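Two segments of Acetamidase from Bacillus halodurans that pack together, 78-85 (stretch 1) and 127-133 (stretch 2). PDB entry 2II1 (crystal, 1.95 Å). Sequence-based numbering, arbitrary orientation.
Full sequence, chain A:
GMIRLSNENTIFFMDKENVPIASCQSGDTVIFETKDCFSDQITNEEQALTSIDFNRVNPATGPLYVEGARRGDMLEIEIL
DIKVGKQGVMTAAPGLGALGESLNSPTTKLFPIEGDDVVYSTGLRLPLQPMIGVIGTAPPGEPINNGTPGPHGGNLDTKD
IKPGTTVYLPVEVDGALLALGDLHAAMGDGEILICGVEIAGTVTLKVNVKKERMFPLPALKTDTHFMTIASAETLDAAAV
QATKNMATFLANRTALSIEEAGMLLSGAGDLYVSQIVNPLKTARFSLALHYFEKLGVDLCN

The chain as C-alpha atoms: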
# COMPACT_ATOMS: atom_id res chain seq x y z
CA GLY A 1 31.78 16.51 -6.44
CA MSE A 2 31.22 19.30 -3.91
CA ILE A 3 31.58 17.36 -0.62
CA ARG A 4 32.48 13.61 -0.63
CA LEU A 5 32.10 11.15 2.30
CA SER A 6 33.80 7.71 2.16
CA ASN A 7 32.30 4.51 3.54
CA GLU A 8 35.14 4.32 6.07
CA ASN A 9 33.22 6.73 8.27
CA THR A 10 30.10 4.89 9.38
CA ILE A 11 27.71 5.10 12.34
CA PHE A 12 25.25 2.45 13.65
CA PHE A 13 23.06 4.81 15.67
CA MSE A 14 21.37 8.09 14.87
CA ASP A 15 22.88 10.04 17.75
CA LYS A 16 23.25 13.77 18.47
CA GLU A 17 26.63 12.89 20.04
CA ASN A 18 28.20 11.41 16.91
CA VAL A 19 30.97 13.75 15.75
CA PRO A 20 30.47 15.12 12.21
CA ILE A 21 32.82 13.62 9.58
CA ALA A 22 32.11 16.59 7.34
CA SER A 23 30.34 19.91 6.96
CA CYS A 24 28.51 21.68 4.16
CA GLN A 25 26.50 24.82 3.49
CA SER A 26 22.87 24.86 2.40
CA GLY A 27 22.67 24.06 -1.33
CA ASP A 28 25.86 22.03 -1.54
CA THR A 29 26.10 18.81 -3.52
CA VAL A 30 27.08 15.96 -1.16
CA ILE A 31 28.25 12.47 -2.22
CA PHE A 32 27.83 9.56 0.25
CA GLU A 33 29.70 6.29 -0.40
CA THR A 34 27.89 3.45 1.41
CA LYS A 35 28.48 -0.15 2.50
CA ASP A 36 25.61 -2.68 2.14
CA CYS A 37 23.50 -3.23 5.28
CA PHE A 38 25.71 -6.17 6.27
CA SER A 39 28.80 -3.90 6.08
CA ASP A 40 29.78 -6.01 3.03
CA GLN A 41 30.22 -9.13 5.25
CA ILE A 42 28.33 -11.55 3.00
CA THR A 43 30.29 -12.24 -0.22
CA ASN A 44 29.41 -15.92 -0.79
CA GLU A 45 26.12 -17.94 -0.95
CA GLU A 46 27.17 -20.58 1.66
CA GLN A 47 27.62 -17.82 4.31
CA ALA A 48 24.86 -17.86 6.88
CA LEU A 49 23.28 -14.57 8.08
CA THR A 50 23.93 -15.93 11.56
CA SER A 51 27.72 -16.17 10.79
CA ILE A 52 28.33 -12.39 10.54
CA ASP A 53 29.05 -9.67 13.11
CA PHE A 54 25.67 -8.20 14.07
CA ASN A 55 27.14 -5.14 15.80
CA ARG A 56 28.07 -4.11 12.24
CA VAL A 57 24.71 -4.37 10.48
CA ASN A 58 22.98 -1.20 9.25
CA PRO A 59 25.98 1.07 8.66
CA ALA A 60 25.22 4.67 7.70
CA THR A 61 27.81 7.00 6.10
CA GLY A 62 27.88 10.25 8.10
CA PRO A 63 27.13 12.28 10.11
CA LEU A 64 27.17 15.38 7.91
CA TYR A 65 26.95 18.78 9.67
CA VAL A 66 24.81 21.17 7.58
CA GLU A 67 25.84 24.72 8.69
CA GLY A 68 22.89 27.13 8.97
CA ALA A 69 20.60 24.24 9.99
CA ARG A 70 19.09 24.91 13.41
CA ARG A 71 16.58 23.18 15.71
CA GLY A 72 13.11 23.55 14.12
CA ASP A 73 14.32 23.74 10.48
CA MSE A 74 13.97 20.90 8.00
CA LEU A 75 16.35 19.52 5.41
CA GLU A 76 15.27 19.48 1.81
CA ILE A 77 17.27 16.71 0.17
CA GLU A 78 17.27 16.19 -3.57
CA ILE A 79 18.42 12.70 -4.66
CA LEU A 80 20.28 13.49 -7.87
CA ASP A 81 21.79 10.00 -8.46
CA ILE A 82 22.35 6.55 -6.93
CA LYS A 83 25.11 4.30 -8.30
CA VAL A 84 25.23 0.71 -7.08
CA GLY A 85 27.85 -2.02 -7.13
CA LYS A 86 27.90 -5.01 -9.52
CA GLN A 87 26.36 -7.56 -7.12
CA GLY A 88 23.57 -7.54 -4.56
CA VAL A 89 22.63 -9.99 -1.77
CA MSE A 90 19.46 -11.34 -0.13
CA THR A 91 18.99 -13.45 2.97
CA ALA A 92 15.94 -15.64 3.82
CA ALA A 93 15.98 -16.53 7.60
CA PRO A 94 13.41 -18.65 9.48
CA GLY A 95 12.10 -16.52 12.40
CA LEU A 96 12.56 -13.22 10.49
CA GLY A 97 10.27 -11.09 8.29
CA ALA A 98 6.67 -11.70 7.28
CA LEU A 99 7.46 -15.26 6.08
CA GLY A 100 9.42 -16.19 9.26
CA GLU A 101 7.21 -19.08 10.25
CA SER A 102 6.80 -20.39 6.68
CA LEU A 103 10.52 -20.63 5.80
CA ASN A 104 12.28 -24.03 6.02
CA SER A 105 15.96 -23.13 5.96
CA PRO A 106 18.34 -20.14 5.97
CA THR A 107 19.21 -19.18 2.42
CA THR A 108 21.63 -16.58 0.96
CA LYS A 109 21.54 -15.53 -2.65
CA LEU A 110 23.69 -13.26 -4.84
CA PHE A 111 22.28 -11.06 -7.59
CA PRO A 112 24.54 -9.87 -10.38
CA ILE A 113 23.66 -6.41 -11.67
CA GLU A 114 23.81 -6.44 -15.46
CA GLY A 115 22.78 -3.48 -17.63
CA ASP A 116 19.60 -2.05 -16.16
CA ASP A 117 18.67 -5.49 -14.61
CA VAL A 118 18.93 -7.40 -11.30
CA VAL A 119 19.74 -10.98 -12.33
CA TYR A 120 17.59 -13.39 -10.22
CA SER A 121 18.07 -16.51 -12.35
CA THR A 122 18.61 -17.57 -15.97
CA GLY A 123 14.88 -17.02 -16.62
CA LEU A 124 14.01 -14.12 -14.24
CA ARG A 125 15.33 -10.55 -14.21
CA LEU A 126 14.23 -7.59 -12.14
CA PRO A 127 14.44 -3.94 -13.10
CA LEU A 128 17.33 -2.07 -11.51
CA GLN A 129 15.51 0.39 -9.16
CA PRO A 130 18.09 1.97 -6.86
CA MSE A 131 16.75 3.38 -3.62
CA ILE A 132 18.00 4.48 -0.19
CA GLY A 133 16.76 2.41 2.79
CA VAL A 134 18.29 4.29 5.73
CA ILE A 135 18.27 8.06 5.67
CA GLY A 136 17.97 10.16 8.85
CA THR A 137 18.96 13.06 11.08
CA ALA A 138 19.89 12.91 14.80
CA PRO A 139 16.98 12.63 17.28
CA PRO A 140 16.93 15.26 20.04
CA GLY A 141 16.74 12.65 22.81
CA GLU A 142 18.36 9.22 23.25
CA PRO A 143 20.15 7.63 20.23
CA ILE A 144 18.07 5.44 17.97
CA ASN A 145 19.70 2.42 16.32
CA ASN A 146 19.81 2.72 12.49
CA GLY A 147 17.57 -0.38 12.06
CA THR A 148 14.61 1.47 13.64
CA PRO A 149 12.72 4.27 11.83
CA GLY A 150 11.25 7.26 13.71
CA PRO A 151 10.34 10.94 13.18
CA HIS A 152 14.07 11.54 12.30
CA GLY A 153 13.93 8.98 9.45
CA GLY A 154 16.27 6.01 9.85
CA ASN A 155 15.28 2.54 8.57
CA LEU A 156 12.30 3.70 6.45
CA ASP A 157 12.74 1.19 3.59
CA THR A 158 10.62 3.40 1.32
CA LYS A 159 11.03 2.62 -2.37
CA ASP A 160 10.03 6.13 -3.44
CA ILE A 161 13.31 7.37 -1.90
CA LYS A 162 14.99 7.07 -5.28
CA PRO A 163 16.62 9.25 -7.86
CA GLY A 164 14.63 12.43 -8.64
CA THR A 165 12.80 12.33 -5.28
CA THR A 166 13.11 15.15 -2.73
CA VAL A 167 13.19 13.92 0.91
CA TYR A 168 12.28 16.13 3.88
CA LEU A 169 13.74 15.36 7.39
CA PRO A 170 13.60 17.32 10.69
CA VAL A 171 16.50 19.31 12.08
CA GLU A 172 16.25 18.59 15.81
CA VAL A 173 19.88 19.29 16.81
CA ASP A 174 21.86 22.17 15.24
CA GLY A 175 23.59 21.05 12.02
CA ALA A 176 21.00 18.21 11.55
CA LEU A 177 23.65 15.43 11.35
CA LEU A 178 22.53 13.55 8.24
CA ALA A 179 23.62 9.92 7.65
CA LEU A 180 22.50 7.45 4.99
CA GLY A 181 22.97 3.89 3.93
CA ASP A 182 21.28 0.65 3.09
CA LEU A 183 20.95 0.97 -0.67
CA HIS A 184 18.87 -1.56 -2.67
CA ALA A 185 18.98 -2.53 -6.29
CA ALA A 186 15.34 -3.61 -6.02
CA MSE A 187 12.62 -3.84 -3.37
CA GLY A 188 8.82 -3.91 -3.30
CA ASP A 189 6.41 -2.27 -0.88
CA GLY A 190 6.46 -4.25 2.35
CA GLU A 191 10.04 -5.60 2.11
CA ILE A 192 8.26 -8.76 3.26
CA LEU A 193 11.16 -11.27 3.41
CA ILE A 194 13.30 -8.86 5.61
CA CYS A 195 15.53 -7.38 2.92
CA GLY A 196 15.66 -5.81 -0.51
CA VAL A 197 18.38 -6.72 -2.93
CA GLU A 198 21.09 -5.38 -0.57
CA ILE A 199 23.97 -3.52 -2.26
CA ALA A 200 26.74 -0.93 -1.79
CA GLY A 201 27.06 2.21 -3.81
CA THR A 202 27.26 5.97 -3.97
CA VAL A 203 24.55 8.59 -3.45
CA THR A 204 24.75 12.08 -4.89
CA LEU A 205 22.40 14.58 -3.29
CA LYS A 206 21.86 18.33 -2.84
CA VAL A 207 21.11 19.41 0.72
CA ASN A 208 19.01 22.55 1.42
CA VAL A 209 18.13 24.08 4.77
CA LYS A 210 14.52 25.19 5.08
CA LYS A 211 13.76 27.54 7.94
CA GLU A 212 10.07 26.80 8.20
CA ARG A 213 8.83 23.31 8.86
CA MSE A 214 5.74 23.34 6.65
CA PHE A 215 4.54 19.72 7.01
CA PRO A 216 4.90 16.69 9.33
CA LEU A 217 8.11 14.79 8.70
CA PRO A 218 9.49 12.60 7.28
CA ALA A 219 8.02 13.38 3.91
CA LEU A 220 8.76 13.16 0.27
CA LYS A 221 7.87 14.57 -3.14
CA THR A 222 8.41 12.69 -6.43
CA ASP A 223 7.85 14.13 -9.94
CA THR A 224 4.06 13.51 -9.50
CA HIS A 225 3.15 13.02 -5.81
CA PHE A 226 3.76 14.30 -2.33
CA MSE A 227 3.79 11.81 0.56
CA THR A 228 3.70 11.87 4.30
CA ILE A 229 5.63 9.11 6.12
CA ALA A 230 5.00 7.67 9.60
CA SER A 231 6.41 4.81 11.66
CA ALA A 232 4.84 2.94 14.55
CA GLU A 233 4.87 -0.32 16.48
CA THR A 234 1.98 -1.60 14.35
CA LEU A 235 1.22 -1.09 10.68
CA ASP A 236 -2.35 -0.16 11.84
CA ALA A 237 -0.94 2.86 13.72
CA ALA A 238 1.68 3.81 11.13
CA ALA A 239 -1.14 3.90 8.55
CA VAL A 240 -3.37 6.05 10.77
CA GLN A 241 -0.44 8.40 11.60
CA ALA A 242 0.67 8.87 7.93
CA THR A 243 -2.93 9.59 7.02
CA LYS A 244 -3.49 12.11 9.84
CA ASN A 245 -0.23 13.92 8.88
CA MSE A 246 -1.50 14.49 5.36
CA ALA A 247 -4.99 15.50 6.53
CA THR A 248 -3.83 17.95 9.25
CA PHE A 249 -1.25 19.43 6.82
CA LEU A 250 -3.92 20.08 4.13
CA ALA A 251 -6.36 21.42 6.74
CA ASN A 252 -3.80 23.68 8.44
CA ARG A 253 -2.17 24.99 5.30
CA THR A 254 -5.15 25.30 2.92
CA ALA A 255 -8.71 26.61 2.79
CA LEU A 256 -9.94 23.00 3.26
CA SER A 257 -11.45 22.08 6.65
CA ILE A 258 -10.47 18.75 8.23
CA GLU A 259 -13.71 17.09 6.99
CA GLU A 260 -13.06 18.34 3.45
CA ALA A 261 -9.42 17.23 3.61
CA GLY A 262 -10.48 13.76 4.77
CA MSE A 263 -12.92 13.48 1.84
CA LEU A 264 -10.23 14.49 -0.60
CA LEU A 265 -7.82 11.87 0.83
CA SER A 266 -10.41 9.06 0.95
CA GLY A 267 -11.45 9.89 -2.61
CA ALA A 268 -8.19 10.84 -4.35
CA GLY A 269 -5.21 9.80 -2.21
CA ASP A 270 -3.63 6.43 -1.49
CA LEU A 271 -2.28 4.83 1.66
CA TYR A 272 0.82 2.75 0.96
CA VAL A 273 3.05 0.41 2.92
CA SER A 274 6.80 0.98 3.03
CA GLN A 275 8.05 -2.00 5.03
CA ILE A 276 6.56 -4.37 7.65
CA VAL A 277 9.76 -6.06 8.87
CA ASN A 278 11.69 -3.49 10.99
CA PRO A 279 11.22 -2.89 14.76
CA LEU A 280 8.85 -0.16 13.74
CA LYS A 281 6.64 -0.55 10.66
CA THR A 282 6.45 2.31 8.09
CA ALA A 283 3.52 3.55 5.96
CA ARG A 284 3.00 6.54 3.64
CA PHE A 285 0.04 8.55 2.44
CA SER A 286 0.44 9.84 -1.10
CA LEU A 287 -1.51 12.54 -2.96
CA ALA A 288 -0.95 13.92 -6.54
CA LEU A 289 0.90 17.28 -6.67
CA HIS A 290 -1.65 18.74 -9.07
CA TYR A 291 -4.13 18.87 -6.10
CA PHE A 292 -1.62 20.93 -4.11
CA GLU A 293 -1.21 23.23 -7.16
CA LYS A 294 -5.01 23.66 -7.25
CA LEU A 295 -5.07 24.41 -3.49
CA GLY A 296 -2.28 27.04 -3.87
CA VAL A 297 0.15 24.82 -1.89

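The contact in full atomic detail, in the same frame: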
# COMPACT_ATOMS: atom_id res chain seq x y z
N GLU A 78 17.54 16.58 -2.21
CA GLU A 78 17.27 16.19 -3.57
C GLU A 78 18.19 15.05 -3.99
O GLU A 78 19.40 15.22 -4.07
CB GLU A 78 17.46 17.42 -4.44
CG GLU A 78 16.52 18.59 -3.99
CD GLU A 78 17.17 19.97 -4.03
OE1 GLU A 78 17.09 20.64 -5.09
OE2 GLU A 78 17.72 20.39 -2.98
N ILE A 79 17.62 13.87 -4.23
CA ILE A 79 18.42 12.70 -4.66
C ILE A 79 18.68 12.88 -6.15
O ILE A 79 17.77 12.77 -6.98
CB ILE A 79 17.71 11.31 -4.36
CG1 ILE A 79 17.24 11.23 -2.91
CG2 ILE A 79 18.64 10.14 -4.63
CD1 ILE A 79 18.36 11.32 -1.84
N LEU A 80 19.92 13.24 -6.48
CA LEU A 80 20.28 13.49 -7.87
C LEU A 80 20.64 12.17 -8.57
O LEU A 80 20.29 11.96 -9.73
CB LEU A 80 21.44 14.52 -7.93
CG LEU A 80 21.18 15.88 -7.25
CD1 LEU A 80 22.41 16.80 -7.35
CD2 LEU A 80 19.97 16.55 -7.89
N ASP A 81 21.30 11.26 -7.85
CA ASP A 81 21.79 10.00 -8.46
C ASP A 81 22.11 8.94 -7.44
O ASP A 81 22.55 9.26 -6.36
CB ASP A 81 23.05 10.28 -9.29
CG ASP A 81 23.54 9.05 -10.06
OD1 ASP A 81 22.97 8.75 -11.13
OD2 ASP A 81 24.52 8.42 -9.61
N ILE A 82 21.90 7.67 -7.78
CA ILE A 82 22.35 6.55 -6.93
C ILE A 82 23.06 5.57 -7.86
O ILE A 82 22.49 5.15 -8.87
CB ILE A 82 21.19 5.81 -6.22
CG1 ILE A 82 20.31 6.77 -5.44
CG2 ILE A 82 21.74 4.72 -5.29
CD1 ILE A 82 19.25 6.09 -4.57
N LYS A 83 24.31 5.27 -7.54
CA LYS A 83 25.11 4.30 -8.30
C LYS A 83 25.31 3.10 -7.42
O LYS A 83 25.74 3.26 -6.30
CB LYS A 83 26.48 4.87 -8.66
CG LYS A 83 26.66 5.15 -10.14
N VAL A 84 25.03 1.90 -7.91
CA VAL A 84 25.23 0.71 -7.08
C VAL A 84 26.38 -0.12 -7.60
O VAL A 84 26.85 0.10 -8.72
CB VAL A 84 23.92 -0.14 -6.92
CG1 VAL A 84 22.83 0.68 -6.22
CG2 VAL A 84 23.44 -0.72 -8.26
N GLY A 85 26.84 -1.04 -6.76
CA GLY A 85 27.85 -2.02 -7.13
C GLY A 85 27.38 -3.05 -8.15
O GLY A 85 26.26 -3.00 -8.64
N PRO A 127 13.93 -5.25 -12.72
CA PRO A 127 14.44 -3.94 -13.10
C PRO A 127 15.35 -3.40 -12.02
O PRO A 127 15.08 -3.58 -10.84
CB PRO A 127 13.18 -3.07 -13.26
CG PRO A 127 12.02 -3.96 -13.06
CD PRO A 127 12.48 -5.24 -12.45
N LEU A 128 16.46 -2.80 -12.44
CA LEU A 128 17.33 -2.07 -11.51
C LEU A 128 16.57 -0.81 -11.06
O LEU A 128 16.26 0.05 -11.89
CB LEU A 128 18.64 -1.68 -12.20
CG LEU A 128 19.67 -0.93 -11.36
CD1 LEU A 128 20.09 -1.70 -10.12
CD2 LEU A 128 20.87 -0.64 -12.21
N GLN A 129 16.23 -0.75 -9.76
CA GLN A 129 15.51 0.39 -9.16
C GLN A 129 16.20 0.82 -7.86
O GLN A 129 15.80 0.42 -6.74
CB GLN A 129 14.03 0.05 -8.96
CG GLN A 129 13.33 -0.01 -10.29
CD GLN A 129 11.92 -0.49 -10.21
OE1 GLN A 129 11.56 -1.27 -9.32
NE2 GLN A 129 11.10 -0.05 -11.15
N PRO A 130 17.29 1.60 -8.01
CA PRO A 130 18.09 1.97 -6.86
C PRO A 130 17.32 2.87 -5.93
O PRO A 130 16.66 3.80 -6.39
CB PRO A 130 19.29 2.70 -7.47
CG PRO A 130 18.88 3.09 -8.85
CD PRO A 130 17.86 2.11 -9.29
N MSE A 131 17.40 2.59 -4.64
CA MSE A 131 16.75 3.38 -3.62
C MSE A 131 17.62 3.43 -2.36
O MSE A 131 18.54 2.62 -2.21
CB MSE A 131 15.39 2.77 -3.29
CG MSE A 131 15.46 1.27 -3.05
SE MSE A 131 14.07 0.51 -1.89
CE MSE A 131 14.37 1.49 -0.11
N ILE A 132 17.34 4.38 -1.48
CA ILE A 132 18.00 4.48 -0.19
C ILE A 132 17.08 3.98 0.96
O ILE A 132 16.00 4.53 1.20
CB ILE A 132 18.35 5.96 0.15
CG1 ILE A 132 19.16 6.61 -0.94
CG2 ILE A 132 19.14 6.05 1.43
CD1 ILE A 132 19.12 8.13 -0.84
N GLY A 133 17.56 3.00 1.73
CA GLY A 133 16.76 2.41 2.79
C GLY A 133 16.83 3.14 4.13
O GLY A 133 15.83 3.21 4.86

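What lies at the centre of this contact? Ile82 does, and it gives up more surface to the other stretch than any other residue here. Its CA-to-CB bond points toward the second stretch, and with chi1 in m and chi2 in t the side chain reaches across to three consecutive residues. CG2 of Ile82 lies 3.9 Å from CB of Pro130, while CD1 of Ile82 sits 3.8 Å from the backbone CA of Met131 and 3.7 Å from CG1 of Ile132. Pro130 offers the aliphatic carbons of its compact ring, well suited to a branched aliphatic partner. Met131, a selenomethionine, takes part mainly through its backbone, since its own side chain leaves its CA pointing away.

How does the apolar packing extend from there? Toward the start of stretch 1, Ile79 and Ile132 meet tip to tip, with CD1 of Ile79 only 3.4 Å from CD1 of Ile132, a close approach for two methyl groups. The CA-to-CB bond of Ile132 points sideways, but the end of its side chain comes nearer, so the residue can touch both Ile79 and Ile82. Toward the other end, Val84 packs CG1 at 4.3 Å from CB of Pro130 and CG2 at 4.0 Å from CD1 of Leu128. The partners thus run in opposite order along the two stretches, from Ile79 with Ile132 to Val84 with Leu128.

What does the backbone contribute? It sets the spacing rather than the bonding. The touching parts, Ile79 to Val84 and Leu128 to Ile132, run 124° apart, oblique rather than antiparallel. Their nearest CA atoms, those of Ile82 and Pro130, are 6.3 Å apart, and no hydrogen bond crosses between the stretches. Pro130 has no amide hydrogen to donate in any case. The direct contact between the two segments is therefore apolar packing, with side chains shielding one another from water, and it buries 292 Å² in total, both sides summed.

Where is the polar edge, and does it bond? The polar side chains lie outside the contact. Glu78 and Asp81 are out of reach of stretch 2, and Gln129 is equally uninvolved from the other side. Lys83 points away from stretch 2, whereas its neighbours Ile82 and Val84 both point toward it, as expected where a strand alternates its faces; its modelled side chain stops at CG, so the position of its amine is unknown. No salt bridge supplements the apolar core.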